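Local structure of polysaccharide Lyase Family 6 (Bacteroides cellulosilyticus, 6QPS) at residues Tyr155-Arg160 and Cys169-Lys174; Leu179-Trp184 and Glu213-Gly218. The protein cleaves alginate, probably by beta-elimination, as a mannuronic acid-specific polysaccharide lyase of family 6 that binds calcium. All coordinates share one frame; numbering follows the deposited sequence.

Interaction 1 (Tyr155-Arg160 and Cys169-Lys174); sequences YWVGLR and CYFANK
One face of the Trp156 indole carries the aliphatic chain of Lys174. The lysine runs along one long side of the indole, from CH2 and CZ2 to the pyrrole ring. Its CB lies over the CZ2-CH2 rim of the six-membered ring, 3.5 Å from Trp156 CZ2. Its CE makes a CH-pi contact 3.8 Å from the centroid of the five-membered ring, only 15° off the normal. Lys174 can lie flat like this because its CG is anti to the backbone N (chi1 -165°) and the chain bends only at its last torsion. At the rim of the indole, Ala172 O comes within 3.3 Å of Trp156 CH2, and Phe171 CB lies beside CZ3. Farther in, Val157 CG2 packs obliquely on the Phe171 ring, 4.3 Å from CE2.

The polar ends are held mainly from outside. Trp156 NE1 donates to Cys140 O, and Lys174 NZ to Glu154 O and Val176 O. A water bonded to Lys174 NZ at 2.8 Å also accepts a weak bond from Trp156 NE1. Ile137 of strand 131-138 also packs on Trp156, Val157 and Phe171. Inward aromatic and aliphatic side chains joining different faces are characteristic of the core of a right-handed parallel beta-helix, the fold of this lyase family.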
# COMPACT_ATOMS: atom_id res chain seq x y z
N TYR A 155 -3.00 -4.83 14.26
CA TYR A 155 -2.24 -4.22 13.19
C TYR A 155 -0.77 -4.59 13.36
O TYR A 155 -0.23 -4.49 14.46
CB TYR A 155 -2.36 -2.69 13.22
CG TYR A 155 -3.70 -2.07 12.83
CD1 TYR A 155 -4.87 -2.82 12.75
CD2 TYR A 155 -3.77 -0.71 12.56
CE1 TYR A 155 -6.07 -2.22 12.38
CE2 TYR A 155 -4.95 -0.12 12.20
CZ TYR A 155 -6.11 -0.85 12.13
OH TYR A 155 -7.31 -0.24 11.80
N TRP A 156 -0.09 -4.96 12.27
CA TRP A 156 1.29 -5.43 12.40
C TRP A 156 2.28 -4.28 12.66
O TRP A 156 3.02 -4.31 13.65
CB TRP A 156 1.70 -6.28 11.19
CG TRP A 156 1.19 -7.71 11.30
CD1 TRP A 156 0.47 -8.26 12.34
CD2 TRP A 156 1.37 -8.76 10.34
NE1 TRP A 156 0.17 -9.57 12.06
CE2 TRP A 156 0.74 -9.91 10.86
CE3 TRP A 156 2.00 -8.85 9.10
CZ2 TRP A 156 0.73 -11.12 10.18
CZ3 TRP A 156 2.01 -10.07 8.44
CH2 TRP A 156 1.38 -11.17 8.97
N VAL A 157 2.28 -3.27 11.79
CA VAL A 157 3.21 -2.14 11.87
C VAL A 157 2.43 -0.83 11.81
O VAL A 157 1.63 -0.62 10.89
CB VAL A 157 4.26 -2.20 10.75
CG1 VAL A 157 5.25 -1.03 10.88
CG2 VAL A 157 4.99 -3.52 10.75
N GLY A 158 2.65 0.04 12.80
CA GLY A 158 2.08 1.37 12.81
C GLY A 158 3.15 2.44 12.68
O GLY A 158 3.98 2.62 13.57
N LEU A 159 3.15 3.14 11.55
CA LEU A 159 4.04 4.28 11.39
C LEU A 159 3.45 5.53 12.04
O LEU A 159 2.25 5.82 11.91
CB LEU A 159 4.29 4.50 9.90
CG LEU A 159 5.34 3.63 9.21
CD1 LEU A 159 5.32 3.77 7.69
CD2 LEU A 159 6.75 4.01 9.73
N ARG A 160 4.31 6.24 12.77
CA ARG A 160 4.02 7.51 13.45
C ARG A 160 5.23 8.41 13.21
O ARG A 160 6.26 7.96 12.73
CB ARG A 160 3.87 7.31 14.97
CG ARG A 160 3.02 6.09 15.38
CD ARG A 160 1.68 6.45 15.88
NE ARG A 160 1.00 5.28 16.43
CZ ARG A 160 -0.26 5.26 16.85
NH1 ARG A 160 -1.02 6.34 16.76
NH2 ARG A 160 -0.76 4.12 17.34
N CYS A 169 11.62 -5.59 3.35
CA CYS A 169 10.97 -6.52 4.26
C CYS A 169 10.01 -7.44 3.51
O CYS A 169 9.66 -7.19 2.35
CB CYS A 169 10.20 -5.75 5.34
SG CYS A 169 11.22 -4.85 6.55
N TYR A 170 9.61 -8.53 4.17
CA TYR A 170 8.62 -9.48 3.65
C TYR A 170 7.53 -9.62 4.70
O TYR A 170 7.82 -9.93 5.86
CB TYR A 170 9.29 -10.84 3.43
CG TYR A 170 8.41 -11.97 2.92
CD1 TYR A 170 7.81 -12.85 3.79
CD2 TYR A 170 8.22 -12.17 1.56
CE1 TYR A 170 7.03 -13.92 3.33
CE2 TYR A 170 7.44 -13.22 1.10
CZ TYR A 170 6.85 -14.09 1.99
OH TYR A 170 6.06 -15.14 1.51
N PHE A 171 6.28 -9.38 4.29
CA PHE A 171 5.14 -9.45 5.19
C PHE A 171 4.10 -10.35 4.56
O PHE A 171 3.60 -10.04 3.48
CB PHE A 171 4.50 -8.07 5.40
CG PHE A 171 5.44 -6.97 5.83
CD1 PHE A 171 5.91 -6.04 4.93
CD2 PHE A 171 5.82 -6.85 7.15
CE1 PHE A 171 6.73 -5.00 5.34
CE2 PHE A 171 6.66 -5.81 7.56
CZ PHE A 171 7.09 -4.88 6.65
N ALA A 172 3.76 -11.47 5.21
CA ALA A 172 2.83 -12.40 4.59
C ALA A 172 2.02 -13.20 5.60
O ALA A 172 2.40 -13.37 6.76
CB ALA A 172 3.55 -13.38 3.65
N ASN A 173 0.89 -13.72 5.11
CA ASN A 173 0.05 -14.68 5.83
C ASN A 173 -0.59 -14.11 7.09
O ASN A 173 -0.69 -14.79 8.12
CB ASN A 173 0.82 -15.97 6.09
CG ASN A 173 1.33 -16.58 4.80
OD1 ASN A 173 0.55 -16.86 3.91
ND2 ASN A 173 2.64 -16.69 4.65
N LYS A 174 -1.06 -12.87 6.98
CA LYS A 174 -1.94 -12.31 8.00
C LYS A 174 -3.33 -12.93 7.84
O LYS A 174 -3.88 -12.95 6.74
CB LYS A 174 -1.98 -10.78 7.92
CG LYS A 174 -2.60 -10.18 9.19
CD LYS A 174 -2.56 -8.64 9.17
CE LYS A 174 -2.78 -7.98 10.53
NZ LYS A 174 -3.90 -8.65 11.28
O HOH W 1 -2.79 -10.87 12.60

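Interaction 2 (Leu179-Trp184 and Glu213-Gly218); sequences LVLQVW and EIIRIG. With CA (calcium ion), chain C.
Gln182 and Arg216 meet on one face of two parallel neighbouring strands of the beta-helix. Arg216 NH1 donates to Gln182 OE1 at 2.9 Å. The bond is bent (140° at the hydrogen), and amide and guanidinium planes stand 37° apart. The other end of the amide is also used. Gln182 NE2 donates to Gly218 O at 3.1 Å and to Val183 O at 3.0 Å. Both oxygens lie near the amide plane, yet NE2 sits above each carbonyl plane. These three bonds fix the rotation of the amide, which the chain reaches by bending at chi2 (75°). A leucine here would probably leave Arg216 NH1 without this acceptor and Gly218 O without its side-chain donor. Tyr155 OH also bonds Arg216 NH1.

The backbones pair in parallel register, Leu181 with Ile215 through Val183 with Ile217. Val183 N to Arg216 O, at 2.9 Å, is nearly straight. Gly218 N gives Val183 O its second donor, in the carbonyl plane.

Glu213 binds the calcium ion through OE2, alongside Asn210, Glu242, Glu244 and waters. Its OE1 lies 3.5 Å from Arg216 NH2, well out of the guanidinium plane, so only charge links them.

Behind the polar face, Leu181, Val183, Ile215 and Ile217 point into the core. Val180 CG2 packs on Ile214 CD1, 4.2 Å away. Leu179 lies across the arginine chain, with CD2 over the centre of the guanidinium, 3.4 Å from Arg216 CZ.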
# COMPACT_ATOMS: atom_id res chain seq x y z
N LEU A 179 -4.73 -4.12 9.68
CA LEU A 179 -3.75 -3.71 8.69
C LEU A 179 -2.42 -4.44 8.83
O LEU A 179 -1.96 -4.73 9.94
CB LEU A 179 -3.50 -2.21 8.88
CG LEU A 179 -4.29 -1.26 7.97
CD1 LEU A 179 -3.77 -1.38 6.52
CD2 LEU A 179 -5.79 -1.44 8.09
N VAL A 180 -1.77 -4.70 7.69
CA VAL A 180 -0.34 -5.01 7.71
C VAL A 180 0.45 -3.77 8.11
O VAL A 180 1.29 -3.80 9.02
CB VAL A 180 0.13 -5.61 6.36
CG1 VAL A 180 1.64 -5.72 6.32
CG2 VAL A 180 -0.52 -6.97 6.12
N LEU A 181 0.17 -2.64 7.46
CA LEU A 181 0.93 -1.41 7.65
C LEU A 181 -0.01 -0.21 7.64
O LEU A 181 -0.56 0.16 6.59
CB LEU A 181 2.02 -1.29 6.59
CG LEU A 181 2.92 -0.07 6.56
CD1 LEU A 181 3.57 0.14 7.87
CD2 LEU A 181 3.99 -0.23 5.47
N GLN A 182 -0.18 0.41 8.81
CA GLN A 182 -0.95 1.64 8.95
C GLN A 182 -0.03 2.84 9.12
O GLN A 182 0.87 2.82 9.96
CB GLN A 182 -1.84 1.54 10.19
CG GLN A 182 -2.57 2.83 10.57
CD GLN A 182 -3.74 3.12 9.64
OE1 GLN A 182 -4.60 2.27 9.42
NE2 GLN A 182 -3.79 4.34 9.11
N VAL A 183 -0.29 3.89 8.34
CA VAL A 183 0.33 5.20 8.55
C VAL A 183 -0.65 6.02 9.39
O VAL A 183 -1.71 6.43 8.90
CB VAL A 183 0.68 5.87 7.22
CG1 VAL A 183 1.38 7.20 7.50
CG2 VAL A 183 1.57 4.96 6.36
N TRP A 184 -0.30 6.25 10.65
CA TRP A 184 -1.15 6.99 11.57
C TRP A 184 -0.85 8.48 11.49
O TRP A 184 0.31 8.88 11.60
CB TRP A 184 -0.84 6.58 13.00
CG TRP A 184 -1.25 5.17 13.37
CD1 TRP A 184 -0.47 4.05 13.29
CD2 TRP A 184 -2.50 4.75 13.93
NE1 TRP A 184 -1.17 2.95 13.75
CE2 TRP A 184 -2.41 3.36 14.16
CE3 TRP A 184 -3.69 5.41 14.26
CZ2 TRP A 184 -3.47 2.62 14.69
CZ3 TRP A 184 -4.73 4.67 14.80
CH2 TRP A 184 -4.61 3.29 14.98
N GLU A 213 -7.05 -4.58 4.65
CA GLU A 213 -6.15 -3.86 3.76
C GLU A 213 -4.70 -4.24 4.05
O GLU A 213 -4.34 -4.64 5.17
CB GLU A 213 -6.32 -2.35 3.98
CG GLU A 213 -7.74 -1.81 3.71
CD GLU A 213 -8.69 -1.79 4.93
OE1 GLU A 213 -8.39 -2.44 5.96
OE2 GLU A 213 -9.77 -1.13 4.82
N ILE A 214 -3.83 -4.06 3.06
CA ILE A 214 -2.39 -4.20 3.28
C ILE A 214 -1.80 -2.90 3.81
O ILE A 214 -1.13 -2.89 4.85
CB ILE A 214 -1.67 -4.66 1.99
CG1 ILE A 214 -2.27 -5.95 1.42
CG2 ILE A 214 -0.17 -4.86 2.25
CD1 ILE A 214 -2.29 -7.14 2.37
N ILE A 215 -2.01 -1.78 3.11
CA ILE A 215 -1.55 -0.46 3.56
C ILE A 215 -2.74 0.49 3.62
O ILE A 215 -3.55 0.55 2.68
CB ILE A 215 -0.48 0.12 2.60
CG1 ILE A 215 0.75 -0.77 2.46
CG2 ILE A 215 -0.05 1.54 3.04
CD1 ILE A 215 1.78 -0.28 1.47
N ARG A 216 -2.80 1.28 4.68
CA ARG A 216 -3.76 2.38 4.81
C ARG A 216 -2.98 3.63 5.19
O ARG A 216 -2.21 3.62 6.16
CB ARG A 216 -4.86 2.10 5.85
CG ARG A 216 -5.96 3.17 5.85
CD ARG A 216 -6.78 3.05 7.12
NE ARG A 216 -7.71 1.93 7.17
CZ ARG A 216 -7.99 1.21 8.25
NH1 ARG A 216 -7.35 1.40 9.39
NH2 ARG A 216 -8.90 0.26 8.18
N ILE A 217 -3.12 4.68 4.41
CA ILE A 217 -2.38 5.92 4.63
C ILE A 217 -3.34 6.97 5.19
O ILE A 217 -4.06 7.64 4.45
CB ILE A 217 -1.68 6.44 3.37
CG1 ILE A 217 -0.93 5.32 2.63
CG2 ILE A 217 -0.69 7.60 3.76
CD1 ILE A 217 -0.24 5.80 1.34
N GLY A 218 -3.35 7.13 6.52
CA GLY A 218 -4.32 7.98 7.18
C GLY A 218 -5.62 7.27 7.50
O GLY A 218 -5.72 6.04 7.43
CA CA C . -11.41 -1.57 3.18
O HOH W 2 -12.57 0.38 4.10
O HOH W 3 -13.17 -1.64 1.45

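How the interactions relate
From the N terminus, the chain first runs along 155-160. It turns through strand 165-167 and returns at 169-174, where interaction 1 closes a short loop within one turn of the coil. The chain then enters 179-184, which lies beside 155-160 as the next parallel strand. Leu159 N and Gln182 O, 2.8 Å apart, probably bond there. After a longer excursion through strands 195-197 and 200-201, 213-218 adds the next strand and closes interaction 2. The two contacts follow in series and neither nest nor cross. Interaction 1 joins different faces through the interior. Interaction 2 joins successive turns on one face, and its second segment supplies a calcium ligand.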